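Local coordinates for protein CbsA (Xanthomonas oryzae pv. oryzae, PDB 5XYH) that hydrolyses cellulose as a 1,4-beta-cellobiosidase (exoglucanase) of glycoside hydrolase family 6, a cell-wall-degrading enzyme of a rice pathogen, at residues A[49-54]-A[88-93]; A[141-146]-A[186-191]; A[295-300]-A[357-362]; A[55-60]-A[121-126]; A[377-382]-A[404-409]. All coordinates share one frame; numbering follows the deposited sequence.

Contact 1 of 5, residues A[49-54]-A[88-93]; sequences VWLDSI and VGLVIY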
# COMPACT_ATOMS: atom_id res chain seq x y z
N VAL A 49 6.11 -7.54 -4.48
CA VAL A 49 6.16 -8.84 -3.81
C VAL A 49 6.12 -8.62 -2.30
O VAL A 49 7.04 -8.04 -1.73
CB VAL A 49 7.43 -9.62 -4.19
CG1 VAL A 49 7.55 -10.86 -3.32
CG2 VAL A 49 7.43 -9.96 -5.67
N TRP A 50 5.07 -9.13 -1.64
CA TRP A 50 4.91 -8.94 -0.20
C TRP A 50 5.70 -10.00 0.55
O TRP A 50 5.41 -11.20 0.41
CB TRP A 50 3.43 -9.00 0.21
CG TRP A 50 2.71 -7.78 -0.23
CD1 TRP A 50 2.47 -7.40 -1.52
CD2 TRP A 50 2.15 -6.76 0.60
NE1 TRP A 50 1.79 -6.21 -1.54
CE2 TRP A 50 1.59 -5.79 -0.25
CE3 TRP A 50 2.07 -6.57 1.99
CZ2 TRP A 50 0.96 -4.65 0.23
CZ3 TRP A 50 1.44 -5.43 2.47
CH2 TRP A 50 0.89 -4.49 1.59
N LEU A 51 6.70 -9.58 1.31
CA LEU A 51 7.40 -10.48 2.24
C LEU A 51 6.70 -10.39 3.59
O LEU A 51 7.18 -9.76 4.54
CB LEU A 51 8.87 -10.11 2.33
CG LEU A 51 9.64 -10.17 1.01
CD1 LEU A 51 11.06 -9.65 1.19
CD2 LEU A 51 9.65 -11.59 0.44
N ASP A 52 5.52 -11.02 3.67
CA ASP A 52 4.65 -10.86 4.82
C ASP A 52 4.92 -11.86 5.93
O ASP A 52 4.15 -11.91 6.89
CB ASP A 52 3.17 -10.94 4.38
CG ASP A 52 2.81 -12.26 3.73
OD1 ASP A 52 3.64 -12.83 2.98
OD2 ASP A 52 1.67 -12.72 3.96
N SER A 53 6.01 -12.62 5.84
CA SER A 53 6.44 -13.51 6.92
C SER A 53 7.86 -13.95 6.62
O SER A 53 8.34 -13.81 5.50
CB SER A 53 5.53 -14.73 7.05
OG SER A 53 5.64 -15.52 5.88
N ILE A 54 8.51 -14.51 7.64
CA ILE A 54 9.80 -15.17 7.40
C ILE A 54 9.65 -16.25 6.33
O ILE A 54 10.49 -16.37 5.44
CB ILE A 54 10.35 -15.75 8.72
CG1 ILE A 54 10.61 -14.61 9.71
CG2 ILE A 54 11.60 -16.57 8.45
CD1 ILE A 54 10.75 -15.06 11.15
N VAL A 88 12.82 -3.87 -8.77
CA VAL A 88 12.19 -5.04 -8.16
C VAL A 88 11.47 -4.58 -6.91
O VAL A 88 12.10 -4.14 -5.94
CB VAL A 88 13.22 -6.14 -7.83
CG1 VAL A 88 12.53 -7.35 -7.24
CG2 VAL A 88 13.98 -6.53 -9.08
N GLY A 89 10.14 -4.65 -6.92
CA GLY A 89 9.35 -4.12 -5.83
C GLY A 89 9.12 -5.13 -4.73
O GLY A 89 8.60 -6.23 -4.98
N LEU A 90 9.48 -4.75 -3.50
CA LEU A 90 9.32 -5.58 -2.32
C LEU A 90 8.57 -4.79 -1.25
O LEU A 90 8.73 -3.57 -1.12
CB LEU A 90 10.67 -6.02 -1.73
CG LEU A 90 11.61 -6.88 -2.59
CD1 LEU A 90 12.91 -7.18 -1.83
CD2 LEU A 90 10.95 -8.18 -3.05
N VAL A 91 7.76 -5.51 -0.48
CA VAL A 91 7.07 -4.96 0.67
C VAL A 91 7.68 -5.61 1.90
O VAL A 91 7.56 -6.83 2.09
CB VAL A 91 5.56 -5.19 0.59
CG1 VAL A 91 4.87 -4.44 1.71
CG2 VAL A 91 5.03 -4.72 -0.77
N ILE A 92 8.37 -4.81 2.71
CA ILE A 92 8.95 -5.25 3.97
C ILE A 92 7.84 -5.18 5.02
O ILE A 92 7.39 -4.10 5.39
CB ILE A 92 10.14 -4.36 4.37
CG1 ILE A 92 11.19 -4.29 3.24
CG2 ILE A 92 10.77 -4.81 5.72
CD1 ILE A 92 11.74 -5.67 2.79
N TYR A 93 7.38 -6.35 5.51
CA TYR A 93 6.10 -6.38 6.22
C TYR A 93 6.07 -7.54 7.21
O TYR A 93 5.31 -8.50 7.07
CB TYR A 93 4.95 -6.48 5.21
CG TYR A 93 3.53 -6.36 5.74
CD1 TYR A 93 3.15 -5.30 6.55
CD2 TYR A 93 2.55 -7.28 5.37
CE1 TYR A 93 1.85 -5.16 7.02
CE2 TYR A 93 1.26 -7.17 5.83
CZ TYR A 93 0.91 -6.10 6.66
OH TYR A 93 -0.39 -5.98 7.12
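Val91 packs against one face of the Trp50 indole. Its CG1 is anti to the backbone N (chi1 -173°) and its CG2 beside that N, which spreads the methyls over both rings and suits a beta-branched residue to the spot. Val91 CG2 lies 3.6 Å from the centroid of the Trp50 five-membered ring, while Val91 CG1 reaches Trp50 CE3 at 3.5 Å. The six-membered ring of Trp50 turns its edge to the face of Tyr93, a T-shaped pair with centroids 5.2 Å apart and planes at 85°. Backbone bonds Val49 N to Gly89 O, Val91 N to Val49 O and Leu51 N to Val91 O fix the parallel register. Packing is looser at the Leu51 end of the opposite sheet face, where Leu51 CD1 stays 4.3 Å from Leu90 CD1. Beyond it, partly exposed Asp52 touches the Tyr93 ring through CB while its carboxylate leads away. Helices 69-79 and 113-131 cover the Leu51 face, strand 140-145 borders the other edge of strand 86-92, and Trp50 NE1 bonds to Gly360 O.

Contact 2 of 5, residues A[141-146]-A[186-191]; sequences IVNIIE and PNVYNY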
# COMPACT_ATOMS: atom_id res chain seq x y z
N ILE A 141 16.47 -2.51 -6.15
CA ILE A 141 15.48 -3.05 -5.22
C ILE A 141 14.75 -1.87 -4.60
O ILE A 141 15.37 -0.97 -4.04
CB ILE A 141 16.15 -3.92 -4.15
CG1 ILE A 141 17.13 -4.92 -4.78
CG2 ILE A 141 15.10 -4.66 -3.32
CD1 ILE A 141 16.45 -5.87 -5.77
N VAL A 142 13.42 -1.85 -4.71
CA VAL A 142 12.61 -0.74 -4.20
C VAL A 142 11.70 -1.31 -3.11
O VAL A 142 10.80 -2.10 -3.40
CB VAL A 142 11.77 -0.06 -5.29
CG1 VAL A 142 10.91 1.04 -4.68
CG2 VAL A 142 12.66 0.50 -6.40
N ASN A 143 11.93 -0.87 -1.88
CA ASN A 143 11.24 -1.39 -0.71
C ASN A 143 10.10 -0.47 -0.27
O ASN A 143 10.30 0.74 -0.10
CB ASN A 143 12.22 -1.56 0.45
CG ASN A 143 13.19 -2.69 0.23
OD1 ASN A 143 12.85 -3.73 -0.34
ND2 ASN A 143 14.43 -2.49 0.67
N ILE A 144 8.92 -1.06 -0.06
CA ILE A 144 7.87 -0.43 0.72
C ILE A 144 8.10 -0.83 2.17
O ILE A 144 7.98 -2.01 2.52
CB ILE A 144 6.48 -0.84 0.23
CG1 ILE A 144 6.27 -0.35 -1.21
CG2 ILE A 144 5.40 -0.29 1.18
CD1 ILE A 144 4.99 -0.82 -1.88
N ILE A 145 8.42 0.14 3.01
CA ILE A 145 8.87 -0.12 4.38
C ILE A 145 7.67 -0.18 5.32
O ILE A 145 7.07 0.86 5.64
CB ILE A 145 9.89 0.92 4.84
CG1 ILE A 145 11.14 0.88 3.95
CG2 ILE A 145 10.24 0.67 6.32
CD1 ILE A 145 11.94 -0.42 4.04
N GLU A 146 7.34 -1.39 5.79
CA GLU A 146 6.37 -1.75 6.82
C GLU A 146 5.08 -0.95 6.75
O GLU A 146 4.84 -0.06 7.58
CB GLU A 146 7.01 -1.62 8.21
CG GLU A 146 8.14 -2.64 8.48
CD GLU A 146 7.65 -4.08 8.58
OE1 GLU A 146 6.42 -4.30 8.76
OE2 GLU A 146 8.50 -5.00 8.49
N PRO A 186 23.79 -0.52 -1.79
CA PRO A 186 23.69 0.74 -2.56
C PRO A 186 22.65 0.70 -3.66
O PRO A 186 22.21 1.78 -4.10
CB PRO A 186 25.11 0.92 -3.13
CG PRO A 186 25.68 -0.48 -3.17
CD PRO A 186 25.09 -1.19 -1.98
N ASN A 187 22.24 -0.47 -4.13
CA ASN A 187 21.20 -0.56 -5.14
C ASN A 187 19.83 -0.84 -4.54
O ASN A 187 18.92 -1.30 -5.24
CB ASN A 187 21.57 -1.61 -6.19
CG ASN A 187 21.84 -2.96 -5.58
OD1 ASN A 187 22.43 -3.06 -4.51
ND2 ASN A 187 21.42 -4.02 -6.27
N VAL A 188 19.65 -0.56 -3.24
CA VAL A 188 18.37 -0.72 -2.56
C VAL A 188 17.81 0.66 -2.25
O VAL A 188 18.53 1.53 -1.73
CB VAL A 188 18.53 -1.57 -1.28
CG1 VAL A 188 17.26 -1.53 -0.45
CG2 VAL A 188 18.89 -3.02 -1.66
N TYR A 189 16.53 0.86 -2.56
CA TYR A 189 15.84 2.13 -2.37
C TYR A 189 14.69 1.91 -1.41
O TYR A 189 13.94 0.94 -1.55
CB TYR A 189 15.33 2.67 -3.71
CG TYR A 189 16.48 2.93 -4.68
CD1 TYR A 189 17.10 1.88 -5.35
CD2 TYR A 189 16.95 4.21 -4.91
CE1 TYR A 189 18.17 2.09 -6.19
CE2 TYR A 189 18.02 4.44 -5.78
CZ TYR A 189 18.61 3.37 -6.42
OH TYR A 189 19.66 3.59 -7.28
N ASN A 190 14.56 2.79 -0.41
CA ASN A 190 13.60 2.59 0.67
C ASN A 190 12.57 3.72 0.67
O ASN A 190 12.94 4.89 0.81
CB ASN A 190 14.29 2.54 2.03
CG ASN A 190 15.24 1.37 2.15
OD1 ASN A 190 14.91 0.25 1.77
ND2 ASN A 190 16.43 1.63 2.69
N TYR A 191 11.29 3.35 0.59
CA TYR A 191 10.19 4.30 0.68
C TYR A 191 9.34 3.99 1.91
O TYR A 191 8.79 2.89 2.03
CB TYR A 191 9.35 4.28 -0.60
CG TYR A 191 10.08 4.89 -1.79
CD1 TYR A 191 10.99 4.13 -2.52
CD2 TYR A 191 9.88 6.22 -2.16
CE1 TYR A 191 11.66 4.67 -3.60
CE2 TYR A 191 10.54 6.77 -3.24
CZ TYR A 191 11.43 5.98 -3.96
OH TYR A 191 12.10 6.51 -5.04
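Strands 141-145 and 188-191 run parallel, their axes 4.6 Å apart and inclined by 21°, with Ile141 beside Val188 and Ile144 beside Tyr191. Five backbone hydrogen bonds zip them together, from Ile141 N to Asn187 O at one end to Ile145 N to Tyr191 O at the other. On one sheet face Asn143 and Asn190 both hold CG beside the backbone N (chi1 -70° and -63°), which lays their amides side by side and nearly coplanar. Asn143 ND2 donates a nearly straight bond to Asn190 OD1 (3.0 Å), and Asn190 ND2 donates to Ser226 O, so asparagine, both donor and acceptor, satisfies this buried position. Val188 CG1 makes a very close contact with Asn143 ND2, and Val188 CG2 meets Ile141 CB at 3.8 Å. On the other face Val142 CG1 touches Tyr191 CD1 (3.8 Å); the ring is long enough to carry its hydroxyl to His355 ND1. Tyr189, on the same face, stacks on His3 and bonds through OH to Val4 N. Helices 113-131 and 170-183 cover the asparagine face. The chain between the strands is mostly helical, making this a beta-alpha-beta crossover of the distorted alpha/beta barrel that characterises glycoside hydrolase family 6.

Contact 3 of 5, residues A[295-300]-A[357-362]; sequences IDTGRN and YVWGKG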
# COMPACT_ATOMS: atom_id res chain seq x y z
N ILE A 295 2.75 6.46 -5.03
CA ILE A 295 1.34 6.22 -4.75
C ILE A 295 0.97 4.85 -5.31
O ILE A 295 1.27 4.54 -6.47
CB ILE A 295 0.43 7.32 -5.35
CG1 ILE A 295 0.80 8.68 -4.73
CG2 ILE A 295 -1.04 6.97 -5.09
CD1 ILE A 295 0.14 9.90 -5.38
N ASP A 296 0.36 4.02 -4.47
CA ASP A 296 -0.15 2.72 -4.90
C ASP A 296 -1.45 2.93 -5.65
O ASP A 296 -2.46 3.32 -5.05
CB ASP A 296 -0.36 1.82 -3.68
CG ASP A 296 -0.74 0.38 -4.06
OD1 ASP A 296 -1.09 0.11 -5.24
OD2 ASP A 296 -0.67 -0.48 -3.15
N THR A 297 -1.44 2.68 -6.96
CA THR A 297 -2.61 2.90 -7.80
C THR A 297 -3.20 1.59 -8.32
O THR A 297 -3.92 1.59 -9.32
CB THR A 297 -2.26 3.81 -8.98
OG1 THR A 297 -1.23 3.20 -9.76
CG2 THR A 297 -1.78 5.18 -8.46
N GLY A 298 -2.91 0.47 -7.65
CA GLY A 298 -3.37 -0.81 -8.15
C GLY A 298 -4.87 -1.00 -8.09
O GLY A 298 -5.43 -1.75 -8.90
N ARG A 299 -5.54 -0.34 -7.15
CA ARG A 299 -6.96 -0.63 -6.93
C ARG A 299 -7.78 0.63 -6.63
O ARG A 299 -8.84 0.54 -6.00
CB ARG A 299 -7.15 -1.63 -5.79
CG ARG A 299 -6.59 -3.03 -6.09
CD ARG A 299 -6.92 -4.07 -4.99
NE ARG A 299 -6.52 -3.64 -3.65
CZ ARG A 299 -6.65 -4.39 -2.55
NH1 ARG A 299 -7.17 -5.61 -2.62
NH2 ARG A 299 -6.27 -3.91 -1.38
N ASN A 300 -7.33 1.79 -7.11
CA ASN A 300 -7.95 3.05 -6.72
C ASN A 300 -8.54 3.82 -7.91
O ASN A 300 -8.73 5.03 -7.82
CB ASN A 300 -6.94 3.91 -5.95
CG ASN A 300 -5.92 4.60 -6.86
OD1 ASN A 300 -5.61 4.11 -7.94
ND2 ASN A 300 -5.38 5.75 -6.41
N TYR A 357 3.95 5.94 -9.94
CA TYR A 357 2.77 5.17 -9.55
C TYR A 357 3.16 3.70 -9.57
O TYR A 357 3.79 3.25 -10.52
CB TYR A 357 1.59 5.41 -10.50
CG TYR A 357 1.12 6.85 -10.62
CD1 TYR A 357 1.10 7.70 -9.52
CD2 TYR A 357 0.70 7.35 -11.84
CE1 TYR A 357 0.68 9.03 -9.64
CE2 TYR A 357 0.27 8.66 -11.97
CZ TYR A 357 0.27 9.49 -10.88
OH TYR A 357 -0.16 10.79 -11.02
N VAL A 358 2.82 2.96 -8.50
CA VAL A 358 3.21 1.56 -8.38
C VAL A 358 1.95 0.75 -8.06
O VAL A 358 0.96 1.27 -7.55
CB VAL A 358 4.29 1.32 -7.30
CG1 VAL A 358 5.56 2.14 -7.57
CG2 VAL A 358 3.73 1.62 -5.91
N TRP A 359 2.00 -0.53 -8.40
CA TRP A 359 0.96 -1.46 -7.94
C TRP A 359 1.55 -2.14 -6.72
O TRP A 359 2.19 -3.19 -6.81
CB TRP A 359 0.56 -2.44 -9.03
CG TRP A 359 -0.31 -1.83 -10.06
CD1 TRP A 359 -0.63 -0.50 -10.19
CD2 TRP A 359 -1.02 -2.51 -11.10
NE1 TRP A 359 -1.47 -0.32 -11.24
CE2 TRP A 359 -1.73 -1.53 -11.83
CE3 TRP A 359 -1.11 -3.85 -11.50
CZ2 TRP A 359 -2.53 -1.86 -12.93
CZ3 TRP A 359 -1.91 -4.17 -12.60
CH2 TRP A 359 -2.60 -3.18 -13.30
N GLY A 360 1.38 -1.48 -5.57
CA GLY A 360 1.88 -2.04 -4.32
C GLY A 360 1.22 -3.35 -3.97
O GLY A 360 1.88 -4.32 -3.62
N LYS A 361 -0.10 -3.40 -4.07
CA LYS A 361 -0.83 -4.64 -3.92
C LYS A 361 -1.48 -4.98 -5.25
O LYS A 361 -2.33 -4.22 -5.73
CB LYS A 361 -1.88 -4.54 -2.81
CG LYS A 361 -2.77 -5.77 -2.74
CD LYS A 361 -2.85 -6.33 -1.34
CE LYS A 361 -3.84 -7.50 -1.28
NZ LYS A 361 -3.87 -8.07 0.09
N GLY A 362 -1.09 -6.11 -5.83
CA GLY A 362 -1.66 -6.56 -7.09
C GLY A 362 -3.14 -6.86 -7.00
O GLY A 362 -3.57 -7.66 -6.15
O HOH W 1 -3.12 -1.74 -5.15
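Ile295 pairs with Tyr357 and Asp296 with Val358 in parallel register, held by Val358 N to Ile295 O and Thr297 N to Val358 O, after which the two chains turn into loops. The Asp296 side chain lies between these loops, CG anti to its backbone N (chi1 -174°). Its OD2 accepts a hydrogen bond from Ala235 N and, across the contact, a weak, bent one from Lys361 N (3.1 Å, 132°); OD1 folds back on its own loop to accept from Gly298 N at 3.0 Å, an Asx turn. A water donates to both Asp296 OD1 and Lys361 O, each at 2.7 Å. Glycine suits position 298 because a side chain there would run into Lys361 O; Gly298 CA lies over the five-membered ring of Trp359, 3.6 Å from the centroid, a CH-pi contact. Lys361 CG stands over the Arg299 guanidinium, 4.1 Å from Arg299 CZ, and Arg299 NH1 and Lys361 NZ, like charges, are 4.9 Å apart. Arg299 NH2 forms a salt bridge with Asp367 OD1, which probably offsets the repulsion, and bonds to Ala235 O; Lys361 NZ bonds to Ser366 O. Strand 229-232 flanks strand 292-296, strand 347-351 lies antiparallel beyond strand 354-358, and helix 411-419 packs on Arg299.

Contact 4 of 5, residues A[55-60]-A[121-126]; sequences DAIYGG and TEYIDV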
# COMPACT_ATOMS: atom_id res chain seq x y z
N ASP A 55 8.56 -17.02 6.40
CA ASP A 55 8.31 -18.07 5.41
C ASP A 55 8.27 -17.52 3.99
O ASP A 55 8.67 -18.21 3.05
CB ASP A 55 7.00 -18.80 5.71
CG ASP A 55 7.15 -19.86 6.80
OD1 ASP A 55 8.28 -20.36 7.05
OD2 ASP A 55 6.12 -20.20 7.42
N ALA A 56 7.79 -16.28 3.81
CA ALA A 56 7.74 -15.71 2.47
C ALA A 56 9.14 -15.55 1.87
O ALA A 56 9.28 -15.56 0.64
CB ALA A 56 7.01 -14.36 2.49
N ILE A 57 10.18 -15.42 2.70
CA ILE A 57 11.53 -15.31 2.15
C ILE A 57 11.92 -16.58 1.41
O ILE A 57 12.64 -16.54 0.40
CB ILE A 57 12.55 -14.98 3.26
CG1 ILE A 57 12.23 -13.64 3.92
CG2 ILE A 57 13.96 -14.95 2.69
CD1 ILE A 57 13.04 -13.36 5.18
N TYR A 58 11.44 -17.73 1.90
CA TYR A 58 11.86 -19.04 1.40
C TYR A 58 10.93 -19.61 0.34
O TYR A 58 11.37 -20.42 -0.48
CB TYR A 58 11.99 -20.02 2.58
CG TYR A 58 13.04 -19.55 3.56
CD1 TYR A 58 14.38 -19.84 3.36
CD2 TYR A 58 12.69 -18.77 4.66
CE1 TYR A 58 15.34 -19.38 4.24
CE2 TYR A 58 13.65 -18.31 5.54
CZ TYR A 58 14.97 -18.62 5.33
OH TYR A 58 15.93 -18.16 6.19
N GLY A 59 9.65 -19.21 0.33
CA GLY A 59 8.77 -19.64 -0.74
C GLY A 59 8.51 -21.14 -0.74
O GLY A 59 8.60 -21.82 0.29
N GLY A 60 8.18 -21.65 -1.92
CA GLY A 60 7.91 -23.07 -2.08
C GLY A 60 6.83 -23.55 -1.12
O GLY A 60 5.80 -22.90 -0.91
N THR A 121 16.98 -10.83 13.17
CA THR A 121 17.87 -11.92 12.77
C THR A 121 17.26 -12.81 11.69
O THR A 121 17.91 -13.09 10.68
CB THR A 121 18.27 -12.75 14.00
OG1 THR A 121 18.91 -11.91 14.96
CG2 THR A 121 19.23 -13.87 13.63
N GLU A 122 16.01 -13.25 11.86
CA GLU A 122 15.43 -14.21 10.93
C GLU A 122 14.73 -13.56 9.73
O GLU A 122 14.43 -14.26 8.76
CB GLU A 122 14.43 -15.12 11.64
CG GLU A 122 15.00 -15.96 12.75
CD GLU A 122 13.90 -16.62 13.58
OE1 GLU A 122 13.04 -17.31 12.99
OE2 GLU A 122 13.89 -16.43 14.80
N TYR A 123 14.46 -12.26 9.80
CA TYR A 123 13.74 -11.57 8.73
C TYR A 123 14.64 -10.54 8.06
O TYR A 123 15.10 -10.77 6.94
CB TYR A 123 12.44 -10.97 9.28
CG TYR A 123 11.59 -10.29 8.24
CD1 TYR A 123 10.84 -11.03 7.33
CD2 TYR A 123 11.55 -8.90 8.16
CE1 TYR A 123 10.08 -10.42 6.37
CE2 TYR A 123 10.79 -8.28 7.20
CZ TYR A 123 10.07 -9.04 6.30
OH TYR A 123 9.32 -8.41 5.34
N ILE A 124 14.95 -9.42 8.73
CA ILE A 124 15.70 -8.34 8.08
C ILE A 124 17.10 -8.80 7.66
O ILE A 124 17.55 -8.53 6.54
CB ILE A 124 15.79 -7.10 9.00
CG1 ILE A 124 14.41 -6.45 9.23
CG2 ILE A 124 16.74 -6.09 8.38
CD1 ILE A 124 13.70 -6.02 7.95
N ASP A 125 17.82 -9.48 8.56
CA ASP A 125 19.19 -9.89 8.22
C ASP A 125 19.21 -10.82 7.01
O ASP A 125 20.08 -10.69 6.13
CB ASP A 125 19.86 -10.56 9.43
CG ASP A 125 20.36 -9.55 10.47
OD1 ASP A 125 20.24 -8.32 10.27
OD2 ASP A 125 20.87 -10.00 11.52
N VAL A 126 18.26 -11.76 6.93
CA VAL A 126 18.22 -12.71 5.82
C VAL A 126 17.88 -12.00 4.52
O VAL A 126 18.50 -12.25 3.48
CB VAL A 126 17.22 -13.85 6.13
CG1 VAL A 126 17.00 -14.72 4.91
CG2 VAL A 126 17.72 -14.70 7.30
O HOH W 2 15.21 -16.82 8.39
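Ile57 projects from the short, weakly bonded helix that follows strand 49-51 and packs on helix 113-131, one of the helices flanking the sheet of the family 6 alpha/beta barrel. Its CD1 meets Tyr123 CD1 at 3.9 Å and also lies 3.7 Å from Tyr123 O, while Ile57 CG2 touches Val126 CG1 at 3.8 Å. Isoleucine suits this place because its two branches serve two partners, and the extended outer arm (chi2 170°) takes CD1 up to the helix backbone. Val126 CG1 is also met by Tyr58 OH (3.8 Å), the two side chains crossing at about a right angle near solvent. In the next shell, Tyr123 is held by its hydroxyl, bonded to Leu51 O and Tyr93 N, and Ile127 adds to the packing on Ile57. Asp55 O receives both Tyr58 N and Gly59 N, closing the short helix where Gly59 takes a positive phi. Helix 113-131 has a wider pi-type turn at 121-124; there Glu122 O accepts a hydrogen bond from a water, 2.7 Å away, which is also hydrogen-bonded to Tyr58 OH at 2.7 Å.

Contact 5 of 5, residues A[377-382]-A[404-409]; sequences QGKGFD and PIAGTW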
# COMPACT_ATOMS: atom_id res chain seq x y z
N GLN A 377 -1.57 -21.22 7.17
CA GLN A 377 -0.73 -20.03 7.24
C GLN A 377 -1.05 -19.14 8.42
O GLN A 377 -0.47 -18.05 8.53
CB GLN A 377 -0.85 -19.22 5.96
CG GLN A 377 -0.37 -19.94 4.72
CD GLN A 377 -0.41 -19.02 3.53
OE1 GLN A 377 -1.48 -18.58 3.09
NE2 GLN A 377 0.78 -18.69 3.01
N GLY A 378 -1.96 -19.55 9.29
CA GLY A 378 -2.30 -18.71 10.42
C GLY A 378 -3.03 -17.44 10.04
O GLY A 378 -2.83 -16.40 10.68
N LYS A 379 -3.85 -17.49 9.01
CA LYS A 379 -4.62 -16.32 8.59
C LYS A 379 -6.03 -16.39 9.16
O LYS A 379 -6.74 -17.38 8.97
CB LYS A 379 -4.63 -16.21 7.07
CG LYS A 379 -3.23 -15.89 6.57
CD LYS A 379 -3.06 -16.07 5.08
CE LYS A 379 -1.72 -15.47 4.61
NZ LYS A 379 -1.60 -15.49 3.10
N GLY A 380 -6.43 -15.32 9.85
CA GLY A 380 -7.63 -15.31 10.65
C GLY A 380 -8.80 -14.61 9.98
O GLY A 380 -8.88 -14.51 8.75
N PHE A 381 -9.72 -14.14 10.82
CA PHE A 381 -11.00 -13.58 10.38
C PHE A 381 -11.11 -12.18 10.98
O PHE A 381 -11.43 -12.02 12.17
CB PHE A 381 -12.16 -14.49 10.80
CG PHE A 381 -13.52 -13.93 10.50
CD1 PHE A 381 -13.72 -13.07 9.42
CD2 PHE A 381 -14.61 -14.26 11.30
CE1 PHE A 381 -14.98 -12.56 9.14
CE2 PHE A 381 -15.87 -13.74 11.04
CZ PHE A 381 -16.06 -12.90 9.95
N ASP A 382 -10.83 -11.17 10.17
CA ASP A 382 -11.01 -9.78 10.54
C ASP A 382 -12.43 -9.38 10.14
O ASP A 382 -12.80 -9.50 8.97
CB ASP A 382 -9.97 -8.91 9.84
CG ASP A 382 -9.78 -7.54 10.50
OD1 ASP A 382 -10.77 -6.78 10.61
OD2 ASP A 382 -8.63 -7.23 10.88
N PRO A 404 -11.64 -15.32 0.07
CA PRO A 404 -10.67 -16.29 0.59
C PRO A 404 -9.66 -15.60 1.51
O PRO A 404 -9.68 -14.38 1.70
CB PRO A 404 -9.99 -16.80 -0.68
CG PRO A 404 -9.97 -15.59 -1.56
CD PRO A 404 -11.27 -14.86 -1.28
N ILE A 405 -8.74 -16.40 2.06
CA ILE A 405 -7.85 -15.85 3.08
C ILE A 405 -6.92 -14.79 2.47
O ILE A 405 -6.64 -14.77 1.27
CB ILE A 405 -7.05 -16.95 3.79
CG1 ILE A 405 -6.03 -17.59 2.85
CG2 ILE A 405 -7.99 -18.00 4.40
CD1 ILE A 405 -5.28 -18.78 3.42
N ALA A 406 -6.42 -13.93 3.35
CA ALA A 406 -5.56 -12.82 2.97
C ALA A 406 -4.39 -13.28 2.12
O ALA A 406 -3.72 -14.26 2.44
CB ALA A 406 -5.03 -12.14 4.25
N GLY A 407 -4.14 -12.54 1.03
CA GLY A 407 -3.00 -12.79 0.17
C GLY A 407 -3.16 -13.92 -0.83
O GLY A 407 -2.17 -14.30 -1.47
N THR A 408 -4.36 -14.48 -0.97
CA THR A 408 -4.65 -15.48 -1.99
C THR A 408 -5.72 -14.95 -2.95
O THR A 408 -6.41 -13.97 -2.67
CB THR A 408 -5.11 -16.81 -1.36
OG1 THR A 408 -6.42 -16.66 -0.82
CG2 THR A 408 -4.17 -17.21 -0.26
N TRP A 409 -5.85 -15.62 -4.09
CA TRP A 409 -6.58 -15.04 -5.22
C TRP A 409 -8.09 -14.99 -4.99
O TRP A 409 -8.70 -15.96 -4.54
CB TRP A 409 -6.28 -15.84 -6.48
CG TRP A 409 -6.54 -15.10 -7.73
CD1 TRP A 409 -7.42 -15.44 -8.71
CD2 TRP A 409 -5.92 -13.88 -8.15
NE1 TRP A 409 -7.39 -14.51 -9.72
CE2 TRP A 409 -6.46 -13.55 -9.41
CE3 TRP A 409 -4.94 -13.04 -7.59
CZ2 TRP A 409 -6.07 -12.41 -10.12
CZ3 TRP A 409 -4.54 -11.91 -8.31
CH2 TRP A 409 -5.11 -11.61 -9.55
O HOH W 3 -7.75 -14.02 6.02
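Lys379 and Ile405 cross at about a right angle, the lysine running as an extended rod over the isoleucine. The methylenes do the touching: Lys379 CD lies 3.9 Å from Ile405 CD1, and Lys379 CB and Ile405 CB come within 4.1 Å. Ile405 has CG1 between its backbone N and carbonyl carbon (chi1 68°), which puts CD1 within contact of Lys379 CD and of Gln377 OE1, the latter at 3.8 Å. Gln377 also crosses Ile405 at about a right angle and turns its amide oxygen to Lys379 NZ. That bond is 3.1 Å long, with NZ well above the carbonyl plane of Gln377. From the other segment Ala406 O meets Lys379 NZ at a modelled 2.5 Å, so short that its exact length is doubtful. This carbonyl belongs to a type II turn from Ile405 to Thr408, where Gly407, with phi 80°, readily adopts the positive value needed at the third position; a side chain there would also crowd the ammonium. Thr408 suits the turn's last place, since its OG1 (2.8 Å) and its N both bond to Ile405 O. Alongside, a water donates to Gly380 O and accepts from Ala406 N. Gly407 O bonds to Arg66, and Gly380 N to Asn106 OD1. The contact thus joins two parts of one long loop, giving a buried lysine an apolar bed for its methylenes and neutral carbonyl oxygens whose dipoles would be expected to offset part of the cost of burying its ammonium.

Overall arrangement
Contacts 1, 2 and 3 belong to one curved, mainly parallel sheet. Contacts 1 and 2, centres about 10 Å apart, share the neighbouring strands 86-92 and 140-145. Contact 3 lies about 15 Å from contact 1 by centres, yet the two meet through the Trp50 indole. Contact 4 packs the helices that follow the strands of contact 1; Tyr123 of contact 4 joins helix 113-131 to those strand ends. Contact 5, in the long loop beyond the sheet, approaches contact 1 to about 4 Å and contact 3 to about 5 Å between nearest atoms, touching neither. As in family 6 enzymes generally, the active site probably lies at the C-terminal ends of the parallel strands, where contacts 1 and 3, and strand 140-145 of contact 2, end.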